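Local coordinates for probable glutathione S-transferase (Bordetella bronchiseptica RB50, PDB 3H1N), which probably catalyses the conjugation of glutathione to electrophilic substrates, at residues Leu136-Gln141 and Pro247-Ala252; Lys159-Phe164 and Pro211-Leu216; Gly172-Leu175 and Arg180-Tyr183. All blocks are in the same frame, centred on the assembly; numbering follows the deposited sequence.

Overall arrangement
All four segments of interactions 2 and 3 lie in the helical glutathione S-transferase C-terminal domain, while interaction 1 brings the C-terminal tail to the loop before helix 142-167. Along the chain they are nested: interaction 3 lies inside the loop closed by interaction 2, which lies inside that closed by interaction 1. Interactions 2 and 3 have centres about 13 Å apart and meet directly where Leu216 packs on Trp174. Interaction 1 is remote, its centre about 25 Å from that of interaction 2 and about 34 Å from that of interaction 3, on the opposite side of the chain's centre from the latter. Helix 142-167 links the two ends: it begins just after Leu136-Gln141 and carries Lys159-Phe164.

Interaction 1: residues Leu136-Gln141 and Pro247-Ala252; sequences LYYEDQ and PELDGA
Tyr138 and Glu248 meet through a single very short hydrogen bond, from Tyr138 OH to Glu248 OE2 at 2.4 Å, that joins the loop before helix 142-167 to the C-terminal tail. This is shorter than a usual hydrogen bond, so its exact length is doubtful. The two side chains arrive from opposite directions. The carboxylate oxygen lies at the edge of the phenol ring, in its plane, while the carboxylate itself is turned 38° against that ring. The ring of Tyr138 reaches the tail because CG swings opposite the backbone N (chi1 166°); Glu248 bends at chi2 to bring OE2 back to the hydroxyl. Leu249 adds an apolar touch from the same short 3-10 segment: its CD1 stands 4.1 Å from Tyr138 CE1, obliquely to the ring, and its CG lies 3.9 Å from Tyr138 OH.

Farther out, Gln142 NE2 gives OE2 of Glu248 a second hydrogen bond. The ring of Tyr138 also stacks with that of Tyr246. Within the loop, Tyr137 O receives both Asp140 N and Gln141 NE2, from opposite faces of its carbonyl plane; Gln141 NE2 is 3.3 Å from Tyr137 O. Asp140 O accepts a hydrogen bond from Arg147 NH2 of the second subunit. Gln141 is the N-cap of helix 142-167. Tyr138 and Leu249 both pack on Ala145, so loop and tail converge on the first turns of that helix.

Interaction 2: residues Lys159-Phe164 and Pro211-Leu216; sequences KFMQYF and PRLMAL
Leu213 faces the neighbouring helix across a close backbone approach, its CA 6.6 Å from that of Phe164, with Lys159-Phe164 on helix 142-167 and Pro211-Leu216 at the start of helix 211-221. The contact is a small example of packing in which one branched side chain serves two partners. Leucine CG is placed anti to the backbone N (chi1 177°), and the two methyls then divide the work. CD2 of Leu213 touches selenomethionine Met161, whose terminal CE is 3.9 Å away. CB of Met161 is 4.0 Å from the same Leu213 CD2, and the bend at chi3 (80°) brings CE to that methyl as well; the two side chains cross at about a right angle. The other methyl, CD1 of Leu213, rests 4.1 Å from CB of Phe164. Phe164 touches through this CB, its ring leading away from Leu213.

Polar ties flank this apolar touch. The carboxylate of Glu165, next along helix 142-167, accepts hydrogen bonds from the backbone N atoms of Arg212 and Leu213, both in the first turn of helix 211-221. The surroundings are helical: Leu213 and Phe164 both pack on Leu188 of helix 183-198, and Phe164 reaches Thr117 and Ile118 of helix 105-127. The contact is thus part of a buried junction where these four helices meet.

Interaction 3: residues Gly172-Leu175 and Arg180-Tyr183; sequences GGWL and RWSY
Two tryptophan torsions shape the meeting of Trp174 and Trp181. In Trp174, chi1 (-60°) places the indole on the side of the backbone N, and chi2 turns its face to the peptide between Arg180 and Trp181. Trp181 holds CG between its own N and carbonyl carbon, which turns its indole away, while the backbone sets its CB over the Trp174 ring. Their CA atoms, 6.1 Å apart, are the closest CA pair between the segments.

Trp181 CB sits over the six-membered ring of Trp174, 3.6 Å from its centroid and 11° off the ring normal, a well-centred CH-pi contact. Beyond CB, the indole of Trp181 presents an edge to the same ring; this edge-to-face pair has planes at 69° and centroids 5.8 Å apart. The peptide linking Arg180 to Trp181 covers the pyrrole side of Trp174: Arg180 C is 3.5 Å from Trp174 CD1, and Trp181 N is 3.6 Å from Trp174 CE2. One face of the indole is therefore paved by a peptide and a CB together.

Arg180 curls back on its own segment, where NE donates to Trp181 O at 2.9 Å, in the carbonyl plane; a weaker bond from NH1 reaches the same oxygen. NH1 also lies above one face of the Trp181 ring. Glu225 accepts a hydrogen bond from Trp181 NE1, holding that indole at its polar edge, and Asp185 of helix 183-198 binds Leu175 N and Ser182 N, one from each segment.

Trp174 itself packs on Leu216, Arg219 and Val220 of helix 211-221. Dispersion and weakly polar CH-pi forces thus join the two segments directly, with the shared polar tie supplied by Asp185, while the buried Arg180 N has no partner in the model.

Interaction 1: residues Leu136-Gln141 and Pro247-Ala252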
loop_
_atom_site.group_PDB
_atom_site.type_symbol
_atom_site.label_atom_id
_atom_site.label_comp_id
_atom_site.label_asym_id
_atom_site.label_seq_id
_atom_site.Cartn_x
_atom_site.Cartn_y
_atom_site.Cartn_z
ATOM N N LEU B 136 15.958 -10.328 9.259
ATOM C CA LEU B 136 17.284 -10.354 9.896
ATOM C C LEU B 136 17.380 -9.271 10.961
ATOM O O LEU B 136 16.651 -8.280 10.895
ATOM C CB LEU B 136 18.407 -10.177 8.868
ATOM C CG LEU B 136 18.509 -11.210 7.734
ATOM C CD1 LEU B 136 19.628 -10.836 6.751
ATOM C CD2 LEU B 136 18.693 -12.648 8.259
ATOM N N TYR B 137 18.280 -9.452 11.925
ATOM C CA TYR B 137 18.395 -8.510 13.037
ATOM C C TYR B 137 18.999 -7.191 12.589
ATOM O O TYR B 137 19.810 -7.140 11.658
ATOM C CB TYR B 137 19.220 -9.100 14.183
ATOM C CG TYR B 137 18.597 -10.335 14.782
ATOM C CD1 TYR B 137 17.383 -10.259 15.465
ATOM C CD2 TYR B 137 19.201 -11.581 14.637
ATOM C CE1 TYR B 137 16.791 -11.393 16.003
ATOM C CE2 TYR B 137 18.621 -12.727 15.174
ATOM C CZ TYR B 137 17.412 -12.624 15.857
ATOM O OH TYR B 137 16.824 -13.754 16.391
ATOM N N TYR B 138 18.601 -6.129 13.271
ATOM C CA TYR B 138 19.139 -4.801 13.016
ATOM C C TYR B 138 20.665 -4.796 13.071
ATOM O O TYR B 138 21.316 -4.252 12.182
ATOM C CB TYR B 138 18.548 -3.778 13.995
ATOM C CG TYR B 138 19.304 -2.463 14.024
ATOM C CD1 TYR B 138 19.358 -1.642 12.895
ATOM C CD2 TYR B 138 19.953 -2.037 15.188
ATOM C CE1 TYR B 138 20.058 -0.443 12.912
ATOM C CE2 TYR B 138 20.655 -0.839 15.221
ATOM C CZ TYR B 138 20.699 -0.045 14.086
ATOM O OH TYR B 138 21.369 1.153 14.107
ATOM N N GLU B 139 21.233 -5.424 14.098
ATOM C CA GLU B 139 22.682 -5.389 14.321
ATOM C C GLU B 139 23.475 -5.897 13.115
ATOM O O GLU B 139 24.577 -5.427 12.853
ATOM C CB GLU B 139 23.059 -6.174 15.581
ATOM C CG GLU B 139 22.646 -5.486 16.886
ATOM C CD GLU B 139 21.136 -5.473 17.131
ATOM O OE1 GLU B 139 20.402 -6.334 16.579
ATOM O OE2 GLU B 139 20.680 -4.583 17.885
ATOM N N ASP B 140 22.889 -6.830 12.367
ATOM C CA ASP B 140 23.562 -7.424 11.220
ATOM C C ASP B 140 23.463 -6.591 9.941
ATOM O O ASP B 140 24.104 -6.905 8.939
ATOM C CB ASP B 140 23.045 -8.841 10.988
ATOM C CG ASP B 140 23.370 -9.767 12.146
ATOM O OD1 ASP B 140 24.539 -9.778 12.602
ATOM O OD2 ASP B 140 22.448 -10.468 12.608
ATOM N N GLN B 141 22.679 -5.519 9.989
ATOM C CA GLN B 141 22.526 -4.633 8.828
ATOM C C GLN B 141 22.655 -3.162 9.239
ATOM O O GLN B 141 22.151 -2.268 8.552
ATOM C CB GLN B 141 21.208 -4.925 8.076
ATOM C CG GLN B 141 19.950 -4.863 8.955
ATOM C CD GLN B 141 18.728 -5.497 8.291
ATOM O OE1 GLN B 141 18.403 -5.192 7.147
ATOM N NE2 GLN B 141 18.041 -6.369 9.020
ATOM N N PRO B 247 19.794 6.087 18.297
ATOM C CA PRO B 247 20.491 7.383 18.208
ATOM C C PRO B 247 21.383 7.498 16.955
ATOM O O PRO B 247 21.452 8.574 16.338
ATOM C CB PRO B 247 21.328 7.412 19.491
ATOM C CG PRO B 247 20.540 6.575 20.459
ATOM C CD PRO B 247 19.976 5.451 19.615
ATOM N N GLU B 248 22.015 6.392 16.556
ATOM C CA GLU B 248 22.927 6.394 15.399
ATOM C C GLU B 248 22.250 6.675 14.046
ATOM O O GLU B 248 22.908 7.120 13.097
ATOM C CB GLU B 248 23.769 5.106 15.347
ATOM C CG GLU B 248 22.987 3.812 15.071
ATOM C CD GLU B 248 22.463 3.125 16.325
ATOM O OE1 GLU B 248 22.277 3.785 17.386
ATOM O OE2 GLU B 248 22.212 1.902 16.247
ATOM N N LEU B 249 20.940 6.435 13.976
ATOM C CA LEU B 249 20.164 6.716 12.779
ATOM C C LEU B 249 19.543 8.123 12.766
ATOM O O LEU B 249 19.055 8.569 11.731
ATOM C CB LEU B 249 19.083 5.636 12.587
ATOM C CG LEU B 249 19.571 4.180 12.542
ATOM C CD1 LEU B 249 18.431 3.259 12.110
ATOM C CD2 LEU B 249 20.765 4.023 11.598
ATOM N N ASP B 250 19.588 8.827 13.905
ATOM C CA ASP B 250 19.020 10.169 14.019
ATOM C C ASP B 250 20.072 11.244 13.634
ATOM O O ASP B 250 21.245 10.938 13.388
ATOM C CB ASP B 250 18.517 10.377 15.467
ATOM C CG ASP B 250 17.410 11.439 15.597
ATOM O OD1 ASP B 250 16.945 12.007 14.596
ATOM O OD2 ASP B 250 17.006 11.715 16.750
ATOM N N GLY B 251 19.636 12.493 13.543
ATOM C CA GLY B 251 20.528 13.626 13.270
ATOM C C GLY B 251 19.724 14.892 13.036
ATOM O O GLY B 251 18.527 14.823 12.767
ATOM N N ALA B 252 20.381 16.049 13.109
ATOM C CA ALA B 252 19.703 17.330 12.882
ATOM C C ALA B 252 19.150 17.418 11.458
ATOM O O ALA B 252 18.090 18.005 11.214
ATOM C CB ALA B 252 20.642 18.504 13.179
ATOM O OXT ALA B 252 19.740 16.893 10.512
#

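Interaction 2: residues Lys159-Phe164 and Pro211-Leu216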
loop_
_atom_site.group_PDB
_atom_site.type_symbol
_atom_site.label_atom_id
_atom_site.label_comp_id
_atom_site.label_asym_id
_atom_site.label_seq_id
_atom_site.Cartn_x
_atom_site.Cartn_y
_atom_site.Cartn_z
ATOM N N LYS B 159 9.726 15.299 2.591
ATOM C CA LYS B 159 8.815 15.190 1.453
ATOM C C LYS B 159 7.394 14.762 1.876
ATOM O O LYS B 159 6.406 15.387 1.484
ATOM C CB LYS B 159 9.341 14.247 0.369
ATOM C CG LYS B 159 8.413 14.187 -0.824
ATOM C CD LYS B 159 8.986 13.344 -1.950
ATOM C CE LYS B 159 8.182 13.530 -3.230
ATOM N NZ LYS B 159 8.849 12.818 -4.346
ATOM N N PHE B 160 7.306 13.679 2.638
ATOM C CA PHE B 160 6.034 13.234 3.208
ATOM C C PHE B 160 5.392 14.293 4.099
ATOM O O PHE B 160 4.200 14.534 3.992
ATOM C CB PHE B 160 6.237 11.964 4.019
ATOM C CG PHE B 160 6.382 10.727 3.184
ATOM C CD1 PHE B 160 5.271 10.179 2.537
ATOM C CD2 PHE B 160 7.609 10.093 3.072
ATOM C CE1 PHE B 160 5.373 9.026 1.802
ATOM C CE2 PHE B 160 7.737 8.925 2.301
ATOM C CZ PHE B 160 6.623 8.395 1.663
HETATM N N MSE B 161 6.174 14.916 4.984
HETATM C CA MSE B 161 5.596 15.879 5.913
HETATM C C MSE B 161 5.050 17.118 5.197
HETATM O O MSE B 161 3.941 17.587 5.511
HETATM C CB MSE B 161 6.584 16.236 7.035
HETATM C CG MSE B 161 6.772 15.060 8.004
HETATM SE SE MSE B 161 8.134 15.350 9.335
HETATM C CE MSE B 161 7.114 16.445 10.548
ATOM N N GLN B 162 5.815 17.632 4.236
ATOM C CA GLN B 162 5.356 18.745 3.390
ATOM C C GLN B 162 4.078 18.372 2.648
ATOM O O GLN B 162 3.162 19.185 2.532
ATOM C CB GLN B 162 6.431 19.170 2.381
ATOM C CG GLN B 162 6.152 20.528 1.688
ATOM C CD GLN B 162 6.220 21.713 2.650
ATOM O OE1 GLN B 162 5.272 22.000 3.378
ATOM N NE2 GLN B 162 7.349 22.405 2.649
ATOM N N TYR B 163 4.020 17.139 2.156
ATOM C CA TYR B 163 2.824 16.650 1.473
ATOM C C TYR B 163 1.600 16.727 2.382
ATOM O O TYR B 163 0.574 17.297 1.989
ATOM C CB TYR B 163 3.024 15.235 0.906
ATOM C CG TYR B 163 1.774 14.700 0.256
ATOM C CD1 TYR B 163 1.372 15.154 -1.005
ATOM C CD2 TYR B 163 0.975 13.760 0.911
ATOM C CE1 TYR B 163 0.206 14.684 -1.602
ATOM C CE2 TYR B 163 -0.188 13.272 0.312
ATOM C CZ TYR B 163 -0.552 13.732 -0.949
ATOM O OH TYR B 163 -1.709 13.260 -1.515
ATOM N N PHE B 164 1.719 16.216 3.609
ATOM C CA PHE B 164 0.604 16.299 4.545
ATOM C C PHE B 164 0.257 17.721 4.939
ATOM O O PHE B 164 -0.925 18.050 5.062
ATOM C CB PHE B 164 0.783 15.349 5.738
ATOM C CG PHE B 164 0.851 13.903 5.307
ATOM C CD1 PHE B 164 -0.214 13.338 4.603
ATOM C CD2 PHE B 164 1.977 13.129 5.563
ATOM C CE1 PHE B 164 -0.156 12.000 4.153
ATOM C CE2 PHE B 164 2.037 11.778 5.124
ATOM C CZ PHE B 164 0.974 11.232 4.429
ATOM N N PRO B 211 3.144 23.697 10.590
ATOM C CA PRO B 211 2.196 24.082 11.655
ATOM C C PRO B 211 0.815 23.399 11.536
ATOM O O PRO B 211 0.235 23.030 12.555
ATOM C CB PRO B 211 2.078 25.603 11.490
ATOM C CG PRO B 211 2.403 25.838 10.040
ATOM C CD PRO B 211 3.493 24.855 9.742
ATOM N N ARG B 212 0.299 23.219 10.319
ATOM C CA ARG B 212 -1.004 22.547 10.154
ATOM C C ARG B 212 -0.925 21.076 10.556
ATOM O O ARG B 212 -1.802 20.578 11.274
ATOM C CB ARG B 212 -1.569 22.692 8.737
ATOM C CG ARG B 212 -1.873 24.129 8.310
ATOM C CD ARG B 212 -2.695 24.162 7.023
ATOM N NE ARG B 212 -1.865 23.892 5.857
ATOM C CZ ARG B 212 -1.209 24.824 5.166
ATOM N NH1 ARG B 212 -1.283 26.102 5.516
ATOM N NH2 ARG B 212 -0.474 24.480 4.119
ATOM N N LEU B 213 0.144 20.403 10.125
ATOM C CA LEU B 213 0.400 19.015 10.506
ATOM C C LEU B 213 0.525 18.847 12.022
ATOM O O LEU B 213 -0.023 17.915 12.595
ATOM C CB LEU B 213 1.668 18.486 9.818
ATOM C CG LEU B 213 2.139 17.067 10.158
ATOM C CD1 LEU B 213 1.082 16.028 9.777
ATOM C CD2 LEU B 213 3.442 16.762 9.432
HETATM N N MSE B 214 1.268 19.734 12.664
HETATM C CA MSE B 214 1.442 19.658 14.108
HETATM C C MSE B 214 0.158 20.042 14.855
HETATM O O MSE B 214 -0.140 19.492 15.923
HETATM C CB MSE B 214 2.662 20.476 14.552
HETATM C CG MSE B 214 3.979 20.000 13.879
HETATM SE SE MSE B 214 4.284 18.040 13.856
HETATM C CE MSE B 214 4.503 17.851 15.778
ATOM N N ALA B 215 -0.606 20.970 14.283
ATOM C CA ALA B 215 -1.937 21.271 14.799
ATOM C C ALA B 215 -2.842 20.042 14.717
ATOM O O ALA B 215 -3.557 19.740 15.671
ATOM C CB ALA B 215 -2.560 22.453 14.062
ATOM N N LEU B 216 -2.801 19.336 13.587
ATOM C CA LEU B 216 -3.600 18.122 13.420
ATOM C C LEU B 216 -3.214 17.077 14.457
ATOM O O LEU B 216 -4.081 16.488 15.108
ATOM C CB LEU B 216 -3.457 17.551 12.011
ATOM C CG LEU B 216 -4.339 16.294 11.903
ATOM C CD1 LEU B 216 -5.385 16.415 10.838
ATOM C CD2 LEU B 216 -3.535 15.006 11.790
#

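Interaction 3: residues Gly172-Leu175 and Arg180-Tyr183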
loop_
_atom_site.group_PDB
_atom_site.type_symbol
_atom_site.label_atom_id
_atom_site.label_comp_id
_atom_site.label_asym_id
_atom_site.label_seq_id
_atom_site.Cartn_x
_atom_site.Cartn_y
_atom_site.Cartn_z
ATOM N N GLY B 172 -11.292 23.884 8.123
ATOM C CA GLY B 172 -11.869 22.853 8.978
ATOM C C GLY B 172 -10.909 22.083 9.862
ATOM O O GLY B 172 -11.349 21.362 10.764
ATOM N N GLY B 173 -9.608 22.203 9.582
ATOM C CA GLY B 173 -8.575 21.608 10.419
ATOM C C GLY B 173 -8.427 20.092 10.333
ATOM O O GLY B 173 -7.847 19.481 11.242
ATOM N N TRP B 174 -8.932 19.490 9.252
ATOM C CA TRP B 174 -8.785 18.055 9.001
ATOM C C TRP B 174 -8.301 17.785 7.566
ATOM O O TRP B 174 -8.168 18.702 6.750
ATOM C CB TRP B 174 -10.100 17.302 9.239
ATOM C CG TRP B 174 -10.674 17.388 10.630
ATOM C CD1 TRP B 174 -11.836 18.004 10.999
ATOM C CD2 TRP B 174 -10.116 16.831 11.832
ATOM N NE1 TRP B 174 -12.040 17.867 12.360
ATOM C CE2 TRP B 174 -10.996 17.157 12.893
ATOM C CE3 TRP B 174 -8.955 16.096 12.117
ATOM C CZ2 TRP B 174 -10.755 16.763 14.216
ATOM C CZ3 TRP B 174 -8.711 15.710 13.440
ATOM C CH2 TRP B 174 -9.609 16.048 14.471
ATOM N N LEU B 175 -8.056 16.514 7.266
ATOM C CA LEU B 175 -7.590 16.107 5.945
ATOM C C LEU B 175 -8.687 16.150 4.878
ATOM O O LEU B 175 -8.393 16.188 3.674
ATOM C CB LEU B 175 -6.981 14.702 6.011
ATOM C CG LEU B 175 -5.585 14.593 6.649
ATOM C CD1 LEU B 175 -5.267 13.118 6.967
ATOM C CD2 LEU B 175 -4.508 15.193 5.758
ATOM N N ARG B 180 -15.416 16.511 10.076
ATOM C CA ARG B 180 -14.938 15.771 11.262
ATOM C C ARG B 180 -13.670 14.984 10.921
ATOM O O ARG B 180 -13.290 14.905 9.750
ATOM C CB ARG B 180 -16.013 14.814 11.793
ATOM C CG ARG B 180 -16.621 13.878 10.753
ATOM C CD ARG B 180 -17.253 12.659 11.412
ATOM N NE ARG B 180 -16.237 11.680 11.805
ATOM C CZ ARG B 180 -16.482 10.549 12.467
ATOM N NH1 ARG B 180 -15.483 9.730 12.770
ATOM N NH2 ARG B 180 -17.717 10.232 12.838
ATOM N N TRP B 181 -13.023 14.396 11.931
ATOM C CA TRP B 181 -11.882 13.500 11.673
ATOM C C TRP B 181 -12.305 12.285 10.854
ATOM O O TRP B 181 -13.442 11.825 10.962
ATOM C CB TRP B 181 -11.155 13.050 12.958
ATOM C CG TRP B 181 -11.992 12.262 13.971
ATOM C CD1 TRP B 181 -12.618 12.767 15.079
ATOM C CD2 TRP B 181 -12.262 10.848 13.971
ATOM N NE1 TRP B 181 -13.265 11.758 15.761
ATOM C CE2 TRP B 181 -13.065 10.573 15.105
ATOM C CE3 TRP B 181 -11.909 9.788 13.121
ATOM C CZ2 TRP B 181 -13.527 9.277 15.410
ATOM C CZ3 TRP B 181 -12.363 8.500 13.425
ATOM C CH2 TRP B 181 -13.164 8.256 14.557
ATOM N N SER B 182 -11.375 11.810 10.027
ATOM C CA SER B 182 -11.500 10.554 9.291
ATOM C C SER B 182 -10.416 9.610 9.811
ATOM O O SER B 182 -9.544 10.029 10.581
ATOM C CB SER B 182 -11.291 10.789 7.793
ATOM O OG SER B 182 -9.913 11.024 7.521
ATOM N N TYR B 183 -10.433 8.341 9.391
ATOM C CA TYR B 183 -9.393 7.436 9.876
ATOM C C TYR B 183 -7.975 7.831 9.429
ATOM O O TYR B 183 -7.011 7.536 10.131
ATOM C CB TYR B 183 -9.703 5.985 9.544
ATOM C CG TYR B 183 -9.746 5.639 8.081
ATOM C CD1 TYR B 183 -8.569 5.461 7.349
ATOM C CD2 TYR B 183 -10.962 5.406 7.440
ATOM C CE1 TYR B 183 -8.608 5.095 5.996
ATOM C CE2 TYR B 183 -11.009 5.034 6.093
ATOM C CZ TYR B 183 -9.831 4.888 5.376
ATOM O OH TYR B 183 -9.864 4.502 4.039
#